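Local structure of glucose-inhibited division protein A-related protein, probable oxidoreductase (Thermus thermophilus, 2CUL) at residues S54-A59 with R215-G220; R73-L78 with L84-A89; P45-F50 with K63-W68; G200-G205 with A224-H229. The protein binds flavin-adenine dinucleotide in a Rossmann-type fold and is probably an oxidoreductase related to the glucose-inhibited division protein GidA. All coordinates share one frame; numbering follows the deposited sequence.

Contact 1: S54-A59 with R215-G220; sequences SLLERA and RMSEEG. With FAD (flavin-adenine dinucleotide), chain B.
The N-terminus of helix 55-59 rests against helix 213-230 of the FAD-binding fold, with its N-cap residue Ser54 and Leu56 both touching Ser217. Ser54 CB lies 3.5 Å from Ser217 OG, while the two hydroxyl oxygens, Ser54 OG and Ser217 OG, stay 3.9 Å apart and are not bonded to each other. Leu56 brings one methyl branch alongside, CD2 reaching Ser217 CB at 3.9 Å. Each hydroxyl has its own partners. With chi1 at 62°, Ser54 OG turns back over the start of its helix and accepts from Glu57 N at 3.0 Å, the N-H...O angle being 156°; it also bonds Pro51 O. With an alanine in place of Ser54, the Glu57 amide would probably lose its capping acceptor and Pro51 O its hydroxyl partner, weakening the hold on the first turn. Ser217 OG swings out from its helix, anti to the backbone N (chi1 175°), and bonds Glu17 OE1. The same carboxylate takes the amides of Leu55 and Leu56, so Glu17 couples the start of helix 55-59 to Ser217 where the two helices share no direct bond. One residue earlier, the bent chain of Met216 leads away from helix 55-59 to the cofactor: Met216 CG is 3.4 Å from FAD O5', and Met216 SD lies 3.5 Å from FAD C5'. Helix 13-24 supplies Glu17 and packs Ala16 and Phe13 on Leu55 and Leu56, while helix 67-79 adds Leu77, Leu78 and Phe70.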
# COMPACT_ATOMS: atom_id res chain seq x y z
N SER A 54 13.93 -1.93 -9.93
CA SER A 54 12.62 -1.87 -9.28
C SER A 54 11.45 -1.85 -10.26
O SER A 54 11.62 -1.56 -11.44
CB SER A 54 12.54 -0.63 -8.40
OG SER A 54 12.67 0.55 -9.18
N LEU A 55 10.27 -2.16 -9.74
CA LEU A 55 9.05 -2.12 -10.54
C LEU A 55 8.88 -0.67 -10.98
O LEU A 55 8.45 -0.39 -12.10
CB LEU A 55 7.85 -2.55 -9.70
CG LEU A 55 6.47 -2.34 -10.33
CD1 LEU A 55 6.31 -3.24 -11.54
CD2 LEU A 55 5.39 -2.63 -9.30
N LEU A 56 9.22 0.25 -10.08
CA LEU A 56 9.12 1.68 -10.36
C LEU A 56 9.96 2.04 -11.60
O LEU A 56 9.48 2.73 -12.50
CB LEU A 56 9.59 2.48 -9.14
CG LEU A 56 9.77 3.99 -9.31
CD1 LEU A 56 8.47 4.63 -9.78
CD2 LEU A 56 10.22 4.60 -7.98
N GLU A 57 11.20 1.56 -11.64
CA GLU A 57 12.08 1.84 -12.77
C GLU A 57 11.55 1.22 -14.06
O GLU A 57 11.54 1.85 -15.11
CB GLU A 57 13.49 1.31 -12.49
CG GLU A 57 14.46 1.51 -13.65
CD GLU A 57 15.89 1.12 -13.29
OE1 GLU A 57 16.12 -0.04 -12.92
OE2 GLU A 57 16.78 1.99 -13.39
N ARG A 58 11.09 -0.02 -13.96
CA ARG A 58 10.57 -0.73 -15.12
C ARG A 58 9.31 -0.09 -15.70
O ARG A 58 9.09 -0.12 -16.91
CB ARG A 58 10.28 -2.19 -14.75
CG ARG A 58 11.52 -2.94 -14.28
CD ARG A 58 11.15 -4.22 -13.53
NE ARG A 58 12.31 -4.81 -12.87
CZ ARG A 58 13.11 -5.72 -13.41
NH1 ARG A 58 12.88 -6.17 -14.63
NH2 ARG A 58 14.15 -6.18 -12.72
N ALA A 59 8.48 0.50 -14.84
CA ALA A 59 7.24 1.13 -15.28
C ALA A 59 7.43 2.49 -15.94
O ALA A 59 6.56 2.96 -16.68
CB ALA A 59 6.28 1.27 -14.09
N ARG A 215 11.51 6.33 -2.34
CA ARG A 215 11.56 5.90 -0.95
C ARG A 215 10.52 4.80 -0.73
O ARG A 215 10.79 3.80 -0.06
CB ARG A 215 11.27 7.08 -0.03
CG ARG A 215 11.40 6.76 1.45
CD ARG A 215 12.86 6.72 1.89
NE ARG A 215 12.98 6.48 3.32
CZ ARG A 215 14.10 6.66 4.02
NH1 ARG A 215 15.20 7.07 3.41
NH2 ARG A 215 14.12 6.41 5.32
N MET A 216 9.34 4.99 -1.30
CA MET A 216 8.27 4.00 -1.17
C MET A 216 8.75 2.69 -1.78
O MET A 216 8.56 1.61 -1.21
CB MET A 216 7.01 4.47 -1.91
CG MET A 216 6.39 5.73 -1.34
SD MET A 216 5.82 5.55 0.37
CE MET A 216 7.14 6.41 1.24
N SER A 217 9.37 2.79 -2.95
CA SER A 217 9.89 1.62 -3.65
C SER A 217 11.00 0.93 -2.85
O SER A 217 11.00 -0.29 -2.71
CB SER A 217 10.41 2.03 -5.03
OG SER A 217 11.04 0.94 -5.69
N GLU A 218 11.94 1.72 -2.34
CA GLU A 218 13.04 1.16 -1.55
C GLU A 218 12.50 0.47 -0.31
O GLU A 218 12.98 -0.60 0.08
CB GLU A 218 14.02 2.26 -1.15
CG GLU A 218 14.62 2.97 -2.34
CD GLU A 218 15.42 4.20 -1.96
OE1 GLU A 218 15.07 4.85 -0.95
OE2 GLU A 218 16.38 4.53 -2.69
N GLU A 219 11.48 1.06 0.31
CA GLU A 219 10.89 0.46 1.50
C GLU A 219 10.19 -0.85 1.17
O GLU A 219 10.28 -1.81 1.94
CB GLU A 219 9.94 1.45 2.16
CG GLU A 219 10.67 2.52 2.95
CD GLU A 219 11.41 1.93 4.14
OE1 GLU A 219 10.76 1.70 5.18
OE2 GLU A 219 12.63 1.69 4.03
N GLY A 220 9.50 -0.90 0.04
CA GLY A 220 8.81 -2.11 -0.36
C GLY A 220 9.80 -3.24 -0.61
O GLY A 220 9.56 -4.39 -0.24
PA FAD B . -0.21 4.62 -2.57
O1A FAD B . -1.16 5.73 -2.40
O2A FAD B . 0.71 4.61 -3.74
O5B FAD B . -1.01 3.24 -2.59
C5B FAD B . -1.98 2.96 -1.58
C4B FAD B . -2.92 1.92 -2.17
O4B FAD B . -3.67 1.37 -1.10
C3B FAD B . -3.94 2.48 -3.18
O3B FAD B . -3.97 1.74 -4.38
C2B FAD B . -5.23 2.44 -2.41
O2B FAD B . -6.41 2.42 -3.18
C1B FAD B . -5.01 1.21 -1.53
N9A FAD B . -5.86 1.14 -0.35
C8A FAD B . -5.94 2.05 0.68
N7A FAD B . -6.81 1.69 1.61
C5A FAD B . -7.31 0.48 1.16
C6A FAD B . -8.27 -0.40 1.71
N6A FAD B . -8.90 -0.19 2.86
N1A FAD B . -8.56 -1.55 1.00
C2A FAD B . -7.92 -1.80 -0.20
N3A FAD B . -7.00 -0.99 -0.77
C4A FAD B . -6.73 0.14 -0.05
N1 FAD B . 5.76 11.53 -3.93
C2 FAD B . 6.46 11.81 -5.08
O2 FAD B . 7.51 11.27 -5.32
N3 FAD B . 5.92 12.74 -5.98
C4 FAD B . 4.73 13.41 -5.79
O4 FAD B . 4.31 14.23 -6.64
C4X FAD B . 4.02 13.13 -4.61
N5 FAD B . 2.81 13.77 -4.35
C5X FAD B . 2.11 13.49 -3.19
C6 FAD B . 0.90 14.15 -2.95
C7 FAD B . 0.14 13.90 -1.79
C7M FAD B . -1.16 14.64 -1.59
C8 FAD B . 0.63 12.94 -0.84
C8M FAD B . -0.13 12.62 0.42
C9 FAD B . 1.86 12.27 -1.06
C9A FAD B . 2.62 12.53 -2.23
N10 FAD B . 3.87 11.87 -2.51
C10 FAD B . 4.57 12.17 -3.69
C1' FAD B . 4.48 10.86 -1.55
C2' FAD B . 4.43 9.36 -1.91
O2' FAD B . 5.40 9.09 -2.89
C3' FAD B . 3.05 8.91 -2.42
O3' FAD B . 2.03 9.16 -1.45
C4' FAD B . 2.99 7.40 -2.74
O4' FAD B . 1.82 7.08 -3.48
C5' FAD B . 3.03 6.61 -1.42
O5' FAD B . 3.02 5.20 -1.70
P FAD B . 2.13 4.17 -0.89
O1P FAD B . 2.47 2.86 -1.47
O2P FAD B . 2.34 4.32 0.59
O3P FAD B . 0.64 4.57 -1.20

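Contact 2: R73-L78 with L84-A89; sequences RAKYLL and LHLFQA
Flat groups take no part where Leu78 meets Leu84; they lie along the strand, where Phe87 CD2 sits over one face of the His85 ring, 3.9 Å above its plane and offset toward the rim. The CB of His85 is directed away from helix 67-79, and its ND1 is hydrogen-bonded to Tyr4 OH. What faces the helix is aliphatic. Leu84 makes the closest approach with a single branch: Leu84 CD2 lies 3.6 Å from Leu78 O, the backbone oxygen, and Leu84 CD2 is 3.9 Å from Leu78 CD2. The two leucine side chains cross obliquely, and Leu84 CD2 is also 4.2 Å from Leu78 CB. Leu84 reaches the helix because its CG stands anti to the backbone N (chi1 176°). Leu78 instead places its CG anti to the carbonyl carbon, and the one methyl of Leu84 meets both its carbonyl oxygen and its side chain. Two residues along the strand, on the same side, Leu86 makes a looser contact, its CD2 4.5 Å from Lys75 CG. Lys75 thus contributes the aliphatic part of its chain, while its NZ forms a salt bridge with Glu79. Beyond the pair, Leu84 also packs on Val29 and Leu31 of the adjoining strand and on Ala19 of helix 13-24, and Leu78 touches Ala16. Helix 67-79 lies in the connection from strand 29-33 to strand 84-97, which run parallel side by side; this is a beta-alpha-beta crossover of a Rossmann-type fold, with the helix laid on the sheet through alternate residues of the strand.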
# COMPACT_ATOMS: atom_id res chain seq x y z
N ARG A 73 0.95 0.78 -17.26
CA ARG A 73 2.15 -0.01 -17.52
C ARG A 73 2.57 -0.78 -16.27
O ARG A 73 2.96 -1.95 -16.36
CB ARG A 73 3.30 0.89 -17.99
CG ARG A 73 3.12 1.45 -19.40
CD ARG A 73 4.43 2.02 -19.93
NE ARG A 73 4.99 3.00 -19.00
CZ ARG A 73 4.59 4.26 -18.91
NH1 ARG A 73 3.63 4.72 -19.72
NH2 ARG A 73 5.12 5.06 -18.00
N ALA A 74 2.48 -0.13 -15.11
CA ALA A 74 2.85 -0.78 -13.86
C ALA A 74 1.90 -1.94 -13.57
O ALA A 74 2.33 -3.03 -13.18
CB ALA A 74 2.80 0.24 -12.72
N LYS A 75 0.61 -1.70 -13.77
CA LYS A 75 -0.40 -2.73 -13.53
C LYS A 75 -0.11 -3.95 -14.40
O LYS A 75 -0.14 -5.08 -13.93
CB LYS A 75 -1.79 -2.17 -13.85
CG LYS A 75 -2.94 -3.16 -13.67
CD LYS A 75 -4.27 -2.41 -13.77
CE LYS A 75 -5.47 -3.36 -13.77
NZ LYS A 75 -5.56 -4.12 -15.05
N TYR A 76 0.18 -3.72 -15.68
CA TYR A 76 0.45 -4.81 -16.61
C TYR A 76 1.68 -5.61 -16.20
O TYR A 76 1.71 -6.84 -16.33
CB TYR A 76 0.64 -4.26 -18.03
CG TYR A 76 0.67 -5.33 -19.08
CD1 TYR A 76 -0.47 -6.09 -19.36
CD2 TYR A 76 1.83 -5.60 -19.80
CE1 TYR A 76 -0.45 -7.10 -20.32
CE2 TYR A 76 1.86 -6.61 -20.76
CZ TYR A 76 0.72 -7.35 -21.02
OH TYR A 76 0.75 -8.35 -21.97
N LEU A 77 2.70 -4.92 -15.70
CA LEU A 77 3.92 -5.60 -15.25
C LEU A 77 3.60 -6.54 -14.08
O LEU A 77 4.09 -7.67 -14.04
CB LEU A 77 4.98 -4.57 -14.83
CG LEU A 77 5.71 -3.87 -15.98
CD1 LEU A 77 6.50 -2.69 -15.46
CD2 LEU A 77 6.62 -4.87 -16.67
N LEU A 78 2.77 -6.08 -13.15
CA LEU A 78 2.39 -6.90 -12.00
C LEU A 78 1.59 -8.12 -12.44
O LEU A 78 1.74 -9.21 -11.87
CB LEU A 78 1.53 -6.09 -11.02
CG LEU A 78 2.24 -5.00 -10.22
CD1 LEU A 78 1.22 -4.08 -9.57
CD2 LEU A 78 3.13 -5.65 -9.17
N LEU A 84 2.08 -14.08 -8.29
CA LEU A 84 1.28 -13.00 -7.76
C LEU A 84 -0.17 -13.02 -8.22
O LEU A 84 -0.45 -13.24 -9.39
CB LEU A 84 1.89 -11.65 -8.15
CG LEU A 84 1.11 -10.40 -7.73
CD1 LEU A 84 0.97 -10.35 -6.21
CD2 LEU A 84 1.84 -9.17 -8.23
N HIS A 85 -1.08 -12.80 -7.27
CA HIS A 85 -2.49 -12.71 -7.61
C HIS A 85 -2.97 -11.33 -7.20
O HIS A 85 -3.08 -11.03 -6.01
CB HIS A 85 -3.34 -13.74 -6.89
CG HIS A 85 -4.77 -13.74 -7.34
ND1 HIS A 85 -5.81 -14.17 -6.54
CD2 HIS A 85 -5.33 -13.38 -8.52
CE1 HIS A 85 -6.95 -14.06 -7.21
NE2 HIS A 85 -6.68 -13.58 -8.41
N LEU A 86 -3.22 -10.48 -8.19
CA LEU A 86 -3.69 -9.13 -7.96
C LEU A 86 -5.21 -9.15 -8.08
O LEU A 86 -5.75 -9.58 -9.10
CB LEU A 86 -3.10 -8.18 -9.02
CG LEU A 86 -3.68 -6.77 -9.12
CD1 LEU A 86 -3.50 -6.02 -7.81
CD2 LEU A 86 -2.98 -6.03 -10.26
N PHE A 87 -5.90 -8.72 -7.03
CA PHE A 87 -7.36 -8.73 -7.08
C PHE A 87 -7.97 -7.52 -6.39
O PHE A 87 -7.32 -6.86 -5.57
CB PHE A 87 -7.90 -10.04 -6.49
CG PHE A 87 -7.60 -10.24 -5.03
CD1 PHE A 87 -8.53 -9.88 -4.06
CD2 PHE A 87 -6.38 -10.78 -4.63
CE1 PHE A 87 -8.27 -10.06 -2.71
CE2 PHE A 87 -6.10 -10.97 -3.27
CZ PHE A 87 -7.05 -10.61 -2.31
N GLN A 88 -9.21 -7.23 -6.74
CA GLN A 88 -9.92 -6.09 -6.18
C GLN A 88 -10.75 -6.47 -4.96
O GLN A 88 -11.46 -7.47 -4.96
CB GLN A 88 -10.84 -5.47 -7.24
CG GLN A 88 -11.58 -4.19 -6.79
CD GLN A 88 -12.67 -4.46 -5.75
OE1 GLN A 88 -13.43 -5.43 -5.87
NE2 GLN A 88 -12.76 -3.60 -4.74
N ALA A 89 -10.63 -5.66 -3.92
CA ALA A 89 -11.39 -5.84 -2.70
C ALA A 89 -11.10 -4.63 -1.83
O ALA A 89 -10.03 -4.03 -1.94
CB ALA A 89 -10.98 -7.12 -1.99

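Contact 3: P45-F50 with K63-W68; sequences PPKPPF and KDERVW
The backbones of the proline-rich loop 45-50 and of segment 63-68 come closest at Pro45 and Val67, whose CA atoms are 5.5 Å apart. The Pro45 ring fills this approach: Pro45 CG lies 3.3 Å from Glu65 O, a backbone oxygen, and Pro45 CG is 3.7 Å from Val67 CG1. The Val67 side chain meets the proline ring at a slant, and its CG1, anti to the carbonyl carbon (chi1 -63°), is the branch that touches it. Farther out, the extended chain of Lys47 passes that of Glu65, with Lys47 CE 4.2 Å from Glu65 OE2. Their opposite charges are near without pairing, since Lys47 NZ stays 4.8 Å from Glu65 OE2; any attraction is probably modest at this exposed site. Segment 63-68 has its own brace. Asp64 OD1 accepts from Arg66 N at 3.1 Å, forming an Asx turn just before helix 67-79, with the amide approaching from above the carboxylate plane. The Arg66 guanidinium then grips the same carboxylate side-on, NE bonding Asp64 OD1 at 2.9 Å and NH2 bonding Asp64 OD2 at 2.8 Å. Asp64 OD1 is therefore held by two donors. The contact lies at the surface, at the start of helix 67-79: Pro46 packs on Phe70 of that helix, Phe50 on Leu56 and Glu57 of helix 55-59, and Val67 on Pro42, earlier in the same loop as Pro45.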
# COMPACT_ATOMS: atom_id res chain seq x y z
N PRO A 45 4.08 13.11 -12.27
CA PRO A 45 4.81 12.09 -13.03
C PRO A 45 6.12 11.68 -12.35
O PRO A 45 6.93 12.53 -11.97
CB PRO A 45 5.06 12.77 -14.37
CG PRO A 45 3.84 13.60 -14.54
CD PRO A 45 3.65 14.21 -13.16
N PRO A 46 6.34 10.37 -12.16
CA PRO A 46 7.57 9.90 -11.53
C PRO A 46 8.76 10.22 -12.43
O PRO A 46 8.71 10.02 -13.64
CB PRO A 46 7.35 8.40 -11.39
CG PRO A 46 5.85 8.30 -11.22
CD PRO A 46 5.36 9.27 -12.27
N LYS A 47 9.84 10.73 -11.83
CA LYS A 47 11.03 11.08 -12.59
C LYS A 47 12.26 10.43 -11.96
O LYS A 47 12.34 10.27 -10.74
CB LYS A 47 11.21 12.60 -12.62
CG LYS A 47 10.11 13.34 -13.36
CD LYS A 47 10.35 14.84 -13.34
CE LYS A 47 9.26 15.59 -14.08
NZ LYS A 47 9.48 17.06 -14.03
N PRO A 48 13.24 10.05 -12.79
CA PRO A 48 14.47 9.41 -12.30
C PRO A 48 15.30 10.31 -11.39
O PRO A 48 15.13 11.53 -11.38
CB PRO A 48 15.20 9.04 -13.59
CG PRO A 48 14.79 10.13 -14.52
CD PRO A 48 13.31 10.27 -14.24
N PRO A 49 16.24 9.73 -10.63
CA PRO A 49 16.58 8.30 -10.58
C PRO A 49 15.64 7.43 -9.75
O PRO A 49 15.01 7.89 -8.80
CB PRO A 49 17.99 8.33 -10.01
CG PRO A 49 17.90 9.44 -9.02
CD PRO A 49 17.15 10.51 -9.78
N PHE A 50 15.57 6.15 -10.13
CA PHE A 50 14.73 5.17 -9.44
C PHE A 50 15.61 4.06 -8.88
O PHE A 50 16.77 3.91 -9.28
CB PHE A 50 13.73 4.56 -10.43
CG PHE A 50 12.90 5.57 -11.16
CD1 PHE A 50 12.02 6.40 -10.47
CD2 PHE A 50 12.99 5.70 -12.54
CE1 PHE A 50 11.24 7.33 -11.15
CE2 PHE A 50 12.22 6.62 -13.23
CZ PHE A 50 11.34 7.44 -12.53
N LYS A 63 9.53 8.80 -22.54
CA LYS A 63 8.82 9.47 -23.62
C LYS A 63 7.32 9.60 -23.38
O LYS A 63 6.59 10.05 -24.26
CB LYS A 63 9.09 8.76 -24.95
CG LYS A 63 10.52 8.90 -25.45
CD LYS A 63 10.69 8.25 -26.81
CE LYS A 63 12.10 8.48 -27.36
NZ LYS A 63 12.40 9.93 -27.53
N ASP A 64 6.87 9.20 -22.19
CA ASP A 64 5.45 9.28 -21.86
C ASP A 64 5.28 9.71 -20.41
O ASP A 64 5.50 8.91 -19.50
CB ASP A 64 4.79 7.92 -22.08
CG ASP A 64 3.28 7.97 -21.98
OD1 ASP A 64 2.74 9.05 -21.65
OD2 ASP A 64 2.64 6.93 -22.23
N GLU A 65 4.89 10.96 -20.20
CA GLU A 65 4.71 11.48 -18.85
C GLU A 65 3.29 11.34 -18.30
O GLU A 65 3.04 11.71 -17.15
CB GLU A 65 5.12 12.95 -18.78
CG GLU A 65 6.59 13.20 -19.09
CD GLU A 65 7.03 14.60 -18.72
OE1 GLU A 65 6.39 15.57 -19.18
OE2 GLU A 65 8.01 14.74 -17.97
N ARG A 66 2.36 10.82 -19.09
CA ARG A 66 0.98 10.67 -18.64
C ARG A 66 0.91 9.76 -17.41
O ARG A 66 1.26 8.58 -17.49
CB ARG A 66 0.12 10.08 -19.75
CG ARG A 66 -0.01 10.98 -20.97
CD ARG A 66 -0.76 10.26 -22.07
NE ARG A 66 -0.09 9.01 -22.43
CZ ARG A 66 -0.57 8.10 -23.27
NH1 ARG A 66 -1.75 8.29 -23.86
NH2 ARG A 66 0.12 7.00 -23.52
N VAL A 67 0.46 10.30 -16.29
CA VAL A 67 0.38 9.50 -15.08
C VAL A 67 -0.55 8.29 -15.19
O VAL A 67 -0.26 7.24 -14.62
CB VAL A 67 -0.02 10.35 -13.86
CG1 VAL A 67 1.05 11.40 -13.60
CG2 VAL A 67 -1.38 11.01 -14.09
N TRP A 68 -1.64 8.40 -15.94
CA TRP A 68 -2.54 7.25 -16.08
C TRP A 68 -1.83 6.13 -16.83
O TRP A 68 -2.00 4.96 -16.51
CB TRP A 68 -3.83 7.62 -16.82
CG TRP A 68 -4.78 6.43 -16.97
CD1 TRP A 68 -4.67 5.40 -17.87
CD2 TRP A 68 -5.93 6.14 -16.18
NE1 TRP A 68 -5.68 4.49 -17.68
CE2 TRP A 68 -6.47 4.92 -16.64
CE3 TRP A 68 -6.55 6.80 -15.11
CZ2 TRP A 68 -7.61 4.35 -16.08
CZ3 TRP A 68 -7.69 6.23 -14.55
CH2 TRP A 68 -8.21 5.01 -15.03

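Contact 4: G200-G205 with A224-H229; sequences GLYAVG and AEHLLH
Leu227 places one methyl, CD2, over a face of the Tyr202 ring in a CH-pi contact, 4.0 Å from the ring centroid and 16° off the ring normal. The methyl is shifted toward the hydroxyl end, with Leu227 CD2 nearest Tyr202 CZ at 3.9 Å, and the two side chains run alongside one another with opposite headings. His226 is the looser neighbour: Tyr202 CE1 lies at the edge of the imidazole, 4.3 Å from His226 NE2. A water joins the polar ends of the two rings, lying in the plane of both; it is hydrogen-bonded to Tyr202 OH at 2.7 Å and to His226 NE2 at 2.9 Å. These residues join strand 201-203, an outermost strand of the mixed sheet, to helix 213-230, which follows it in the chain, a beta-alpha unit of the Rossmann-type fold. Tyr202 has its CG anti to the carbonyl carbon (chi1 -61°), which sets the ring against the helix. Farther out, Lys116 and Val118 of the neighbouring parallel strand pack on Tyr202, Lys116 also touches Leu227, and Arg194 adds a further contact with the tyrosine. Thr192 touches His226, and backbone hydrogen bonds to Val117 and Leu119 hold Tyr202 in the sheet.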
# COMPACT_ATOMS: atom_id res chain seq x y z
N GLY A 200 1.82 -11.17 13.39
CA GLY A 200 1.69 -11.38 11.95
C GLY A 200 1.32 -10.18 11.11
O GLY A 200 0.97 -10.32 9.94
N LEU A 201 1.44 -8.98 11.69
CA LEU A 201 1.07 -7.74 11.01
C LEU A 201 2.26 -6.86 10.66
O LEU A 201 3.11 -6.60 11.51
CB LEU A 201 0.10 -6.96 11.89
CG LEU A 201 -0.54 -5.69 11.30
CD1 LEU A 201 -1.42 -6.07 10.12
CD2 LEU A 201 -1.36 -5.00 12.37
N TYR A 202 2.30 -6.39 9.42
CA TYR A 202 3.37 -5.52 8.93
C TYR A 202 2.77 -4.29 8.27
O TYR A 202 1.60 -4.28 7.90
CB TYR A 202 4.22 -6.27 7.90
CG TYR A 202 4.88 -7.51 8.45
CD1 TYR A 202 6.20 -7.48 8.90
CD2 TYR A 202 4.18 -8.71 8.54
CE1 TYR A 202 6.80 -8.60 9.43
CE2 TYR A 202 4.77 -9.85 9.07
CZ TYR A 202 6.09 -9.79 9.52
OH TYR A 202 6.68 -10.91 10.05
N ALA A 203 3.58 -3.24 8.12
CA ALA A 203 3.13 -2.02 7.46
C ALA A 203 4.32 -1.43 6.71
O ALA A 203 5.46 -1.55 7.14
CB ALA A 203 2.60 -1.03 8.47
N VAL A 204 4.04 -0.80 5.57
CA VAL A 204 5.10 -0.21 4.76
C VAL A 204 4.59 0.99 3.97
O VAL A 204 3.39 1.10 3.72
CB VAL A 204 5.66 -1.28 3.78
CG1 VAL A 204 4.61 -1.66 2.75
CG2 VAL A 204 6.91 -0.76 3.09
N GLY A 205 5.49 1.89 3.60
CA GLY A 205 5.10 3.04 2.81
C GLY A 205 4.63 4.24 3.60
O GLY A 205 4.90 4.37 4.79
N ALA A 224 10.31 -6.76 1.40
CA ALA A 224 10.34 -8.03 0.68
C ALA A 224 11.57 -8.84 1.10
O ALA A 224 11.48 -10.04 1.34
CB ALA A 224 10.36 -7.79 -0.83
N GLU A 225 12.72 -8.17 1.18
CA GLU A 225 13.95 -8.85 1.57
C GLU A 225 13.85 -9.39 2.99
O GLU A 225 14.35 -10.47 3.29
CB GLU A 225 15.14 -7.91 1.44
CG GLU A 225 15.35 -7.40 0.02
CD GLU A 225 16.51 -6.43 -0.10
OE1 GLU A 225 16.60 -5.50 0.73
OE2 GLU A 225 17.33 -6.59 -1.03
N HIS A 226 13.20 -8.63 3.88
CA HIS A 226 13.05 -9.08 5.26
C HIS A 226 12.15 -10.31 5.33
O HIS A 226 12.48 -11.30 5.99
CB HIS A 226 12.45 -7.97 6.13
CG HIS A 226 12.04 -8.45 7.49
ND1 HIS A 226 12.96 -8.86 8.44
CD2 HIS A 226 10.82 -8.62 8.05
CE1 HIS A 226 12.32 -9.27 9.51
NE2 HIS A 226 11.02 -9.14 9.30
N LEU A 227 11.01 -10.26 4.64
CA LEU A 227 10.07 -11.37 4.64
C LEU A 227 10.66 -12.63 4.03
O LEU A 227 10.37 -13.74 4.47
CB LEU A 227 8.79 -10.98 3.89
CG LEU A 227 7.95 -9.88 4.55
CD1 LEU A 227 6.78 -9.50 3.66
CD2 LEU A 227 7.46 -10.37 5.91
N LEU A 228 11.50 -12.45 3.01
CA LEU A 228 12.13 -13.59 2.36
C LEU A 228 13.05 -14.29 3.35
O LEU A 228 13.20 -15.51 3.33
CB LEU A 228 12.93 -13.14 1.14
CG LEU A 228 12.07 -12.76 -0.07
CD1 LEU A 228 12.92 -12.11 -1.15
CD2 LEU A 228 11.39 -14.01 -0.60
N HIS A 229 13.65 -13.50 4.23
CA HIS A 229 14.54 -14.03 5.25
C HIS A 229 13.73 -14.77 6.31
O HIS A 229 14.11 -15.84 6.77
CB HIS A 229 15.33 -12.88 5.90
CG HIS A 229 16.25 -13.32 6.99
ND1 HIS A 229 15.80 -13.88 8.17
CD2 HIS A 229 17.60 -13.27 7.09
CE1 HIS A 229 16.83 -14.16 8.94
NE2 HIS A 229 17.94 -13.80 8.31
O HOH W 1 9.13 -10.31 11.14

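From the N terminus, the chain leaves strand 29-33 and enters loop 45-50, which contact 3 closes against the start of helix 67-79. Helix 55-59 lies within the stretch of chain closed by contact 3 but finds its partner far along the chain, so contact 1 crosses contact 3. Contact 2 follows contact 3 in series, tying helix 67-79 to strand 84-97, and is nested within the long loop closed by contact 1. Contact 4 closes last, joining strand 201-203 to the end of helix 213-230; because contact 1 uses an earlier part of that helix, the two cross. A probable hydrogen bond from Arg73 NE to Ala59 O links contacts 1 and 2, and Met216 packs on Gly205 between contacts 1 and 4.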